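Local coordinates for protein cysteine desulfurase (Thermococcus onnurineus, PDB 5B89) that probably catalyses the pyridoxal-phosphate-dependent removal of sulfur from L-cysteine, passing it to a sulfur carrier and leaving L-alanine, at residues Ile127-Thr130 against Pro131-His135; Asp137-Pro140 against Trp141-Leu144; His182-Ala186 against Leu187-His191; Val193-Leu196 against Gly197-Ala200. All coordinates share one frame; numbering follows the deposited sequence.

The four contacts are local and follow one another in series, none nesting in or crossing another. Contact 1 turns the chain at the end of strand 126-129 and leads it to the cofactor. Contact 2 opens helix 139-148, the crossover helix to strand 151-154, and packs against contact 1, H135 O lying 3.9 Å from P140 CD. After strand 177-181, contact 3 closes a hairpin-like loop that returns to contact 1: H134 ND1 is 3.6 Å from N185 ND2. Contact 4 begins helix 193-203, with V193 CG2 3.7 Å from H182 CA of contact 3. Together they join strand ends of the seven-stranded sheet to its crossover helices; contacts 1 and 3 touch the pyridoxal phosphate.

Contact 1 of 4, residues Ile127-Thr130 against Pro131-His135; sequences IVTT and PYEHH. With PLP (pyridoxal-5'-phosphate), chain G.
The type I beta turn T130-E133, at the end of strand 126-129, is held by the hydroxyl of T130. T130 OG1 donates to E133 OE2 over 2.6 Å, reaching the carboxylate on its anti side and 22° out of its plane, and accepts the backbone N-H of Y132 at 3.0 Å. With chi1 at 85° the hydroxyl sits between the backbone N and carbonyl carbon of T130, on the side to which the turn brings both partners. The E133 chain, bent at chi2 (-61°), folds back over the strand end and meets T130 at about a right angle; its CG lies 3.2 Å from T129 OG1, a hydroxyl bonded to A179 O. In the large domain of this class-V aminotransferase fold, the loop leaving this strand of the seven-stranded sheet carries H134 to the cofactor. Q181 N gives E133 OE2 a second bond, from the neighbouring strand. P131 CG stands 3.8 Å above the Y132 ring, over its centre, while Y132 OH bonds to D158 O. Beyond the turn, H134 lays one face of its imidazole over the pyridine ring of the pyridoxal phosphate, CD2 being 3.6 Å from C6 of PLP.

Contact 2 of 4, residues Asp137-Pro140 against Trp141-Leu144; sequences DLLP and WQRL
W141, in the first turn of crossover helix 139-148, points the edge of its indole at D137, just ahead of the N-cap residue L138. Its NE1 donates to D137 OD1 over 2.9 Å in a nearly straight bond (172°), the oxygen lying in the ring plane. The carboxylate is turned 77° from that plane, and the N-H meets OD1 from above the carboxylate plane. A chi1 of -52° brings W141 CD1 to 3.1 Å from D137 O. A phenylalanine here would probably leave D137 OD1 without this donor and the carboxylate freer to rotate. Q142 crosses L138 and L139 at a slant: its amide carbon CD is 3.6 Å from L138 CG, and OE1 is 3.4 Å from L139 CD1. The extended chain carries NE2 to S271 O and L272 O of the second subunit, while R143 NH1 reaches P260 O of that subunit. L138 O accepts Q142 N at 3.0 Å and, weakly, W141 N. One water, at the edge of the R143 guanidinium and in its plane, accepts from NE and donates to P140 O. Buried Q142 OE1 has no polar partner in the model, so the amide is probably oriented by its NE2 bonds across the dimer interface.

Contact 3 of 4, residues His182-Ala186 against Leu187-His191; sequences HVSNA and LGVIH. With ALA (alanine), chain H; PLP (pyridoxal-5'-phosphate), chain G.
Four hydrogen bonds join H182-A186 to L187-H191, whose directions run nearly opposite (168° apart). Backbone bonds come from H191 N to H182 O at 2.9 Å and from S184 N to V189 O at 3.0 Å, the latter in the carbonyl plane; they flank a single bridge between V183 and I190. Nearer the bend, G188 N donates to S184 O from above the carbonyl plane. The fourth uses a side chain: S184 OG accepts L187 N at 3.0 Å and also A186 N, two residues on, at 3.2 Å; the latter bond makes an ST turn. A chi1 of 172° swings this hydroxyl beside the carbonyl carbon, where both N-H groups can reach it. Replacing the serine by an alanine would probably leave both amides without that acceptor and the bend less firmly set.

Apolar contacts are lighter: V183 CG2 lies 4.2 Å from I190 CG1, and S184 CB touches V189 CG1 at 3.5 Å. At G188 (phi 74°) a side chain would collide with the carbonyl oxygen of L187.

Toward the ligands, N185 ND2 donates to ALA O over 2.7 Å, N185 CB lies 3.2 Å from O3 of PLP, and R391 NH1 holds both N185 O and the alanine. This antiparallel loop after strand 177-181 contributes V183 and N185 to the pyridoxal-phosphate pocket, and N185 to that of the alanine.

Contact 4 of 4, residues Val193-Leu196 against Gly197-Ala200; sequences VEEL and GKIA
E195 and K198 lie side by side on the first turns of helix 193-203, the crossover helix of the beta-alpha-beta unit between strands 177-181 and 206-210. Their contact is made by the aliphatic part of the lysine: K198 CD is 4.0 Å from both E195 OE1 and OE2, whereas the charged ends stay apart, with E195 OE2 5.7 Å from K198 NZ. The lysine instead forms its salt bridge with D202, one turn further along. Any pull between E195 and K198 is therefore probably weak and long-range. E195 leaves the helix with CG anti to the backbone N (chi1 -172°) and bends at chi2, which carries its carboxylate forward along the helix to K198 and I199, and OE2 also meets I199 CG1 at 3.9 Å. E195 and I199 cross at a slant.

Beneath them the helical backbone fixes the spacing. G197 N, K198 N, I199 N and A200 N donate in turn to V193 O, E194 O, E195 O and L196 O, each from a position 22 to 25° off the carbonyl plane; the bond of I199 is the straightest, at 173°. At G197 a CB would come tight against V193 O.

Further out, the buried side of the helix rests on its neighbours. L196 packs on L165 and A168 of helix 165-172 and on F207 of strand 206-210, V193 meets F207 and V209, and A200 also touches F207. I199 touches E169 and I172 of helix 165-172, and its CG1 lies 3.3 Å from E195 O.

Contact 1 of 4, residues Ile127-Thr130 against Pro131-His135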
loop_
_atom_site.group_PDB
_atom_site.type_symbol
_atom_site.label_atom_id
_atom_site.label_comp_id
_atom_site.label_asym_id
_atom_site.label_seq_id
_atom_site.Cartn_x
_atom_site.Cartn_y
_atom_site.Cartn_z
ATOM N N ILE B 127 22.385 0.560 17.916
ATOM C CA ILE B 127 21.279 1.346 17.362
ATOM C C ILE B 127 20.742 2.178 18.516
ATOM O O ILE B 127 20.573 1.668 19.535
ATOM C CB ILE B 127 20.172 0.480 16.809
ATOM C CG1 ILE B 127 20.662 -0.238 15.572
ATOM C CG2 ILE B 127 18.969 1.316 16.373
ATOM C CD1 ILE B 127 19.735 -1.323 15.137
ATOM N N VAL B 128 20.521 3.460 18.285
ATOM C CA VAL B 128 20.004 4.375 19.325
ATOM C C VAL B 128 18.625 4.887 18.864
ATOM O O VAL B 128 18.517 5.307 17.741
ATOM C CB VAL B 128 20.927 5.494 19.586
ATOM C CG1 VAL B 128 20.394 6.540 20.565
ATOM C CG2 VAL B 128 22.293 4.945 20.059
ATOM N N THR B 129 17.681 4.921 19.810
ATOM C CA THR B 129 16.396 5.550 19.547
ATOM C C THR B 129 15.943 6.249 20.808
ATOM O O THR B 129 16.671 6.366 21.742
ATOM C CB THR B 129 15.452 4.508 19.002
ATOM O OG1 THR B 129 14.236 5.140 18.606
ATOM C CG2 THR B 129 15.030 3.549 20.075
ATOM N N THR B 130 14.714 6.756 20.807
ATOM C CA THR B 130 14.101 7.407 21.991
ATOM C C THR B 130 13.284 6.378 22.751
ATOM O O THR B 130 12.812 5.424 22.199
ATOM C CB THR B 130 13.253 8.656 21.651
ATOM O OG1 THR B 130 11.919 8.245 21.281
ATOM C CG2 THR B 130 13.807 9.494 20.630
ATOM N N PRO B 131 12.918 6.702 23.975
ATOM C CA PRO B 131 12.046 5.815 24.700
ATOM C C PRO B 131 10.609 6.121 24.446
ATOM O O PRO B 131 9.809 5.549 25.106
ATOM C CB PRO B 131 12.316 6.145 26.155
ATOM C CG PRO B 131 12.796 7.526 26.142
ATOM C CD PRO B 131 13.456 7.768 24.816
ATOM N N TYR B 132 10.292 6.998 23.530
ATOM C CA TYR B 132 8.916 7.371 23.322
ATOM C C TYR B 132 8.356 6.968 21.986
ATOM O O TYR B 132 7.311 7.425 21.591
ATOM C CB TYR B 132 8.774 8.889 23.443
ATOM C CG TYR B 132 9.526 9.584 24.554
ATOM C CD1 TYR B 132 9.086 9.538 25.844
ATOM C CD2 TYR B 132 10.591 10.345 24.287
ATOM C CE1 TYR B 132 9.746 10.200 26.854
ATOM C CE2 TYR B 132 11.251 11.006 25.275
ATOM C CZ TYR B 132 10.824 10.916 26.569
ATOM O OH TYR B 132 11.508 11.567 27.526
ATOM N N GLU B 133 9.082 6.116 21.305
ATOM C CA GLU B 133 8.677 5.729 19.995
ATOM C C GLU B 133 7.356 4.973 19.846
ATOM O O GLU B 133 7.029 4.184 20.648
ATOM C CB GLU B 133 9.785 4.893 19.366
ATOM C CG GLU B 133 11.136 5.586 19.224
ATOM C CD GLU B 133 11.121 6.835 18.335
ATOM O OE1 GLU B 133 10.560 6.757 17.246
ATOM O OE2 GLU B 133 11.658 7.849 18.753
ATOM N N HIS B 134 6.649 5.260 18.762
ATOM C CA HIS B 134 5.473 4.523 18.368
ATOM C C HIS B 134 6.034 3.129 18.010
ATOM O O HIS B 134 7.164 3.029 17.628
ATOM C CB HIS B 134 4.864 5.217 17.141
ATOM C CG HIS B 134 3.782 4.467 16.445
ATOM N ND1 HIS B 134 2.467 4.851 16.481
ATOM C CD2 HIS B 134 3.840 3.418 15.613
ATOM C CE1 HIS B 134 1.758 4.037 15.730
ATOM N NE2 HIS B 134 2.566 3.160 15.196
ATOM N N HIS B 135 5.222 2.101 18.124
ATOM C CA HIS B 135 5.650 0.720 17.896
ATOM C C HIS B 135 6.259 0.543 16.507
ATOM O O HIS B 135 7.163 -0.333 16.331
ATOM C CB HIS B 135 4.533 -0.234 18.106
ATOM C CG HIS B 135 3.995 -0.209 19.525
ATOM N ND1 HIS B 135 2.692 -0.531 19.833
ATOM C CD2 HIS B 135 4.579 0.203 20.663
ATOM C CE1 HIS B 135 2.514 -0.384 21.156
ATOM N NE2 HIS B 135 3.617 0.119 21.669
HETATM N N1 PLP G . 4.924 6.939 13.907
HETATM C C2 PLP G . 4.253 7.973 14.485
HETATM C C2A PLP G . 4.978 9.004 15.321
HETATM C C3 PLP G . 2.860 8.002 14.298
HETATM O O3 PLP G . 2.143 9.014 14.848
HETATM C C4 PLP G . 2.228 7.037 13.473
HETATM C C4A PLP G . 0.653 7.092 13.354
HETATM C C5 PLP G . 3.035 6.050 12.851
HETATM C C6 PLP G . 4.391 5.988 13.085
HETATM C C5A PLP G . 2.350 4.984 12.001
HETATM O O4P PLP G . 1.793 5.615 10.808
HETATM P P PLP G . 1.001 4.619 9.925
HETATM O O1P PLP G . 0.470 5.462 8.868
HETATM O O2P PLP G . -0.097 4.056 10.831
HETATM O O3P PLP G . 1.905 3.559 9.502
#

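Contact 2 of 4, residues Asp137-Pro140 against Trp141-Leu144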
loop_
_atom_site.group_PDB
_atom_site.type_symbol
_atom_site.label_atom_id
_atom_site.label_comp_id
_atom_site.label_asym_id
_atom_site.label_seq_id
_atom_site.Cartn_x
_atom_site.Cartn_y
_atom_site.Cartn_z
ATOM N N ASP B 137 8.240 2.449 14.934
ATOM C CA ASP B 137 9.632 2.907 14.960
ATOM C C ASP B 137 10.401 2.252 16.113
ATOM O O ASP B 137 11.381 2.771 16.505
ATOM C CB ASP B 137 9.790 4.429 15.015
ATOM C CG ASP B 137 11.215 4.897 14.580
ATOM O OD1 ASP B 137 11.810 4.203 13.789
ATOM O OD2 ASP B 137 11.674 5.923 15.055
ATOM N N LEU B 138 9.903 1.143 16.611
ATOM C CA LEU B 138 10.560 0.420 17.684
ATOM C C LEU B 138 10.753 -1.038 17.328
ATOM O O LEU B 138 11.844 -1.498 17.311
ATOM C CB LEU B 138 9.763 0.563 18.963
ATOM C CG LEU B 138 10.300 -0.224 20.130
ATOM C CD1 LEU B 138 11.727 0.164 20.364
ATOM C CD2 LEU B 138 9.484 0.014 21.370
ATOM N N LEU B 139 9.680 -1.723 17.010
ATOM C CA LEU B 139 9.725 -3.126 16.712
ATOM C C LEU B 139 10.701 -3.509 15.632
ATOM O O LEU B 139 11.397 -4.508 15.781
ATOM C CB LEU B 139 8.316 -3.670 16.410
ATOM C CG LEU B 139 7.531 -4.225 17.572
ATOM C CD1 LEU B 139 7.337 -3.198 18.652
ATOM C CD2 LEU B 139 6.212 -4.786 17.073
ATOM N N PRO B 140 10.757 -2.796 14.477
ATOM C CA PRO B 140 11.749 -3.229 13.518
ATOM C C PRO B 140 13.167 -3.212 14.062
ATOM O O PRO B 140 13.981 -4.076 13.629
ATOM C CB PRO B 140 11.532 -2.264 12.314
ATOM C CG PRO B 140 10.104 -1.803 12.495
ATOM C CD PRO B 140 9.940 -1.679 13.989
ATOM N N TRP B 141 13.500 -2.272 14.921
ATOM C CA TRP B 141 14.837 -2.158 15.460
ATOM C C TRP B 141 15.045 -3.238 16.508
ATOM O O TRP B 141 16.181 -3.803 16.612
ATOM C CB TRP B 141 15.082 -0.784 16.022
ATOM C CG TRP B 141 14.731 0.331 15.035
ATOM C CD1 TRP B 141 13.782 1.255 15.266
ATOM C CD2 TRP B 141 15.239 0.518 13.764
ATOM N NE1 TRP B 141 13.675 2.059 14.179
ATOM C CE2 TRP B 141 14.509 1.592 13.218
ATOM C CE3 TRP B 141 16.172 -0.155 12.969
ATOM C CZ2 TRP B 141 14.755 2.071 11.909
ATOM C CZ3 TRP B 141 16.406 0.340 11.652
ATOM C CH2 TRP B 141 15.710 1.441 11.195
ATOM N N GLN B 142 14.013 -3.530 17.289
ATOM C CA GLN B 142 14.074 -4.661 18.259
ATOM C C GLN B 142 14.300 -5.946 17.609
ATOM O O GLN B 142 15.126 -6.766 18.114
ATOM C CB GLN B 142 12.788 -4.718 19.089
ATOM C CG GLN B 142 12.658 -3.611 20.085
ATOM C CD GLN B 142 11.307 -3.662 20.787
ATOM O OE1 GLN B 142 10.303 -4.031 20.155
ATOM N NE2 GLN B 142 11.253 -3.253 22.004
ATOM N N ARG B 143 13.609 -6.267 16.532
ATOM C CA ARG B 143 13.759 -7.503 15.760
ATOM C C ARG B 143 15.149 -7.574 15.235
ATOM O O ARG B 143 15.816 -8.635 15.372
ATOM C CB ARG B 143 12.679 -7.671 14.640
ATOM C CG ARG B 143 12.786 -8.910 13.808
ATOM C CD ARG B 143 11.648 -8.939 12.720
ATOM N NE ARG B 143 11.677 -7.794 11.833
ATOM C CZ ARG B 143 10.748 -7.499 10.913
ATOM N NH1 ARG B 143 9.713 -8.311 10.781
ATOM N NH2 ARG B 143 10.904 -6.367 10.141
ATOM N N LEU B 144 15.650 -6.516 14.625
ATOM C CA LEU B 144 17.000 -6.531 13.970
ATOM C C LEU B 144 18.015 -6.784 15.076
ATOM O O LEU B 144 18.956 -7.634 14.944
ATOM C CB LEU B 144 17.196 -5.241 13.219
ATOM C CG LEU B 144 18.370 -5.079 12.283
ATOM C CD1 LEU B 144 18.214 -6.118 11.181
ATOM C CD2 LEU B 144 18.338 -3.671 11.698
HETATM O O HOH W 1 13.475 -5.607 11.308
#

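Contact 3 of 4, residues His182-Ala186 against Leu187-His191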
loop_
_atom_site.group_PDB
_atom_site.type_symbol
_atom_site.label_atom_id
_atom_site.label_comp_id
_atom_site.label_asym_id
_atom_site.label_seq_id
_atom_site.Cartn_x
_atom_site.Cartn_y
_atom_site.Cartn_z
ATOM N N HIS B 182 10.100 12.609 15.009
ATOM C CA HIS B 182 10.090 14.028 15.050
ATOM C C HIS B 182 9.153 14.554 16.126
ATOM O O HIS B 182 9.487 15.493 16.908
ATOM C CB HIS B 182 9.726 14.569 13.668
ATOM C CG HIS B 182 9.940 15.976 13.430
ATOM N ND1 HIS B 182 9.791 16.533 12.163
ATOM C CD2 HIS B 182 10.265 17.022 14.241
ATOM C CE1 HIS B 182 10.041 17.818 12.195
ATOM N NE2 HIS B 182 10.330 18.137 13.447
ATOM N N VAL B 183 7.949 14.039 16.150
ATOM C CA VAL B 183 6.891 14.335 17.142
ATOM C C VAL B 183 6.325 13.070 17.665
ATOM O O VAL B 183 6.006 12.161 16.959
ATOM C CB VAL B 183 5.758 15.123 16.417
ATOM C CG1 VAL B 183 4.535 15.405 17.370
ATOM C CG2 VAL B 183 6.272 16.429 15.843
ATOM N N SER B 184 6.131 12.992 19.007
ATOM C CA SER B 184 5.470 11.931 19.666
ATOM C C SER B 184 3.937 11.946 19.476
ATOM O O SER B 184 3.353 12.966 19.794
ATOM C CB SER B 184 5.740 12.011 21.152
ATOM O OG SER B 184 4.922 11.049 21.837
ATOM N N ASN B 185 3.362 10.841 19.020
ATOM C CA ASN B 185 1.923 10.742 18.830
ATOM C C ASN B 185 1.171 10.622 20.141
ATOM O O ASN B 185 -0.022 10.672 20.121
ATOM C CB ASN B 185 1.627 9.535 17.942
ATOM C CG ASN B 185 1.985 8.217 18.606
ATOM O OD1 ASN B 185 3.146 8.030 19.071
ATOM N ND2 ASN B 185 1.040 7.309 18.653
ATOM N N ALA B 186 1.828 10.310 21.246
ATOM C CA ALA B 186 1.159 10.168 22.530
ATOM C C ALA B 186 1.341 11.368 23.379
ATOM O O ALA B 186 0.378 11.766 24.082
ATOM C CB ALA B 186 1.712 8.951 23.274
ATOM N N LEU B 187 2.554 11.912 23.465
ATOM C CA LEU B 187 2.855 13.074 24.219
ATOM C C LEU B 187 2.832 14.421 23.553
ATOM O O LEU B 187 2.639 15.456 24.191
ATOM C CB LEU B 187 4.286 12.991 24.847
ATOM C CG LEU B 187 4.476 11.781 25.723
ATOM C CD1 LEU B 187 5.950 11.587 26.085
ATOM C CD2 LEU B 187 3.703 12.015 27.037
ATOM N N GLY B 188 2.963 14.465 22.218
ATOM C CA GLY B 188 3.066 15.712 21.506
ATOM C C GLY B 188 4.369 16.481 21.591
ATOM O O GLY B 188 4.512 17.538 21.035
ATOM N N VAL B 189 5.355 15.850 22.199
ATOM C CA VAL B 189 6.667 16.475 22.195
ATOM C C VAL B 189 7.271 16.625 20.780
ATOM O O VAL B 189 7.190 15.620 20.017
ATOM C CB VAL B 189 7.703 15.760 23.128
ATOM C CG1 VAL B 189 7.802 14.283 22.918
ATOM C CG2 VAL B 189 9.015 16.492 23.118
ATOM N N ILE B 190 7.793 17.791 20.508
ATOM C CA ILE B 190 8.602 18.035 19.299
ATOM C C ILE B 190 10.033 17.867 19.681
ATOM O O ILE B 190 10.554 18.743 20.348
ATOM C CB ILE B 190 8.333 19.405 18.653
ATOM C CG1 ILE B 190 6.769 19.671 18.445
ATOM C CG2 ILE B 190 9.074 19.521 17.292
ATOM C CD1 ILE B 190 6.472 21.047 18.049
ATOM N N HIS B 191 10.698 16.832 19.226
ATOM C CA HIS B 191 12.111 16.684 19.532
ATOM C C HIS B 191 13.013 17.591 18.718
ATOM O O HIS B 191 12.642 18.083 17.708
ATOM C CB HIS B 191 12.510 15.244 19.321
ATOM C CG HIS B 191 11.863 14.301 20.273
ATOM N ND1 HIS B 191 11.155 13.195 19.876
ATOM C CD2 HIS B 191 11.784 14.326 21.611
ATOM C CE1 HIS B 191 10.701 12.563 20.930
ATOM N NE2 HIS B 191 11.073 13.233 21.991
HETATM N N ALA H . 0.059 7.157 14.759
HETATM C CA ALA H . -1.477 7.103 14.923
HETATM C C ALA H . -2.056 7.001 16.354
HETATM O O ALA H . -1.285 7.355 17.278
HETATM C CB ALA H . -2.213 6.026 14.102
HETATM O OXT ALA H . -3.269 6.705 16.667
HETATM N N1 PLP G . 4.924 6.939 13.907
HETATM C C2 PLP G . 4.253 7.973 14.485
HETATM C C2A PLP G . 4.978 9.004 15.321
HETATM C C3 PLP G . 2.860 8.002 14.298
HETATM O O3 PLP G . 2.143 9.014 14.848
HETATM C C4 PLP G . 2.228 7.037 13.473
HETATM C C4A PLP G . 0.653 7.092 13.354
HETATM C C5 PLP G . 3.035 6.050 12.851
HETATM C C6 PLP G . 4.391 5.988 13.085
HETATM C C5A PLP G . 2.350 4.984 12.001
HETATM O O4P PLP G . 1.793 5.615 10.808
HETATM P P PLP G . 1.001 4.619 9.925
HETATM O O1P PLP G . 0.470 5.462 8.868
HETATM O O2P PLP G . -0.097 4.056 10.831
HETATM O O3P PLP G . 1.905 3.559 9.502
#

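Contact 4 of 4, residues Val193-Leu196 against Gly197-Ala200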
loop_
_atom_site.group_PDB
_atom_site.type_symbol
_atom_site.label_atom_id
_atom_site.label_comp_id
_atom_site.label_asym_id
_atom_site.label_seq_id
_atom_site.Cartn_x
_atom_site.Cartn_y
_atom_site.Cartn_z
ATOM N N VAL B 193 15.115 17.512 16.508
ATOM C CA VAL B 193 15.616 16.674 15.445
ATOM C C VAL B 193 16.827 17.236 14.674
ATOM O O VAL B 193 17.686 16.490 14.308
ATOM C CB VAL B 193 14.495 16.212 14.506
ATOM C CG1 VAL B 193 15.056 15.370 13.398
ATOM C CG2 VAL B 193 13.493 15.377 15.248
ATOM N N GLU B 194 16.856 18.513 14.465
ATOM C CA GLU B 194 17.978 19.073 13.770
ATOM C C GLU B 194 19.252 18.843 14.558
ATOM O O GLU B 194 20.234 18.478 14.021
ATOM C CB GLU B 194 17.758 20.543 13.509
ATOM C CG GLU B 194 16.553 20.843 12.648
ATOM C CD GLU B 194 16.300 22.321 12.606
ATOM O OE1 GLU B 194 15.171 22.712 12.873
ATOM O OE2 GLU B 194 17.273 23.062 12.372
ATOM N N GLU B 195 19.176 19.029 15.856
ATOM C CA GLU B 195 20.340 18.825 16.699
ATOM C C GLU B 195 20.743 17.374 16.796
ATOM O O GLU B 195 21.886 17.089 16.744
ATOM C CB GLU B 195 20.119 19.408 18.077
ATOM C CG GLU B 195 21.366 19.394 18.947
ATOM C CD GLU B 195 22.568 20.151 18.342
ATOM O OE1 GLU B 195 22.407 21.174 17.693
ATOM O OE2 GLU B 195 23.677 19.664 18.523
ATOM N N LEU B 196 19.771 16.484 16.919
ATOM C CA LEU B 196 20.052 15.067 16.965
ATOM C C LEU B 196 20.708 14.663 15.607
ATOM O O LEU B 196 21.637 13.823 15.602
ATOM C CB LEU B 196 18.749 14.255 17.204
ATOM C CG LEU B 196 18.159 14.506 18.608
ATOM C CD1 LEU B 196 16.752 13.964 18.646
ATOM C CD2 LEU B 196 18.968 13.725 19.597
ATOM N N GLY B 197 20.205 15.169 14.494
ATOM C CA GLY B 197 20.766 14.871 13.191
ATOM C C GLY B 197 22.177 15.386 13.051
ATOM O O GLY B 197 22.986 14.740 12.396
ATOM N N LYS B 198 22.418 16.546 13.550
ATOM C CA LYS B 198 23.804 17.117 13.579
ATOM C C LYS B 198 24.693 16.200 14.349
ATOM O O LYS B 198 25.812 15.852 13.865
ATOM C CB LYS B 198 23.856 18.528 14.103
ATOM C CG LYS B 198 25.287 19.063 14.288
ATOM C CD LYS B 198 25.271 20.435 14.943
ATOM C CE LYS B 198 26.676 20.811 15.601
ATOM N NZ LYS B 198 27.744 20.663 14.597
ATOM N N ILE B 199 24.344 15.751 15.514
ATOM C CA ILE B 199 25.066 14.780 16.259
ATOM C C ILE B 199 25.351 13.511 15.512
ATOM O O ILE B 199 26.495 13.008 15.438
ATOM C CB ILE B 199 24.464 14.475 17.648
ATOM C CG1 ILE B 199 24.337 15.771 18.500
ATOM C CG2 ILE B 199 25.275 13.451 18.357
ATOM C CD1 ILE B 199 23.428 15.650 19.700
ATOM N N ALA B 200 24.308 12.959 14.885
ATOM C CA ALA B 200 24.489 11.714 14.141
ATOM C C ALA B 200 25.403 11.976 12.952
ATOM O O ALA B 200 26.257 11.058 12.712
ATOM C CB ALA B 200 23.079 11.189 13.630
#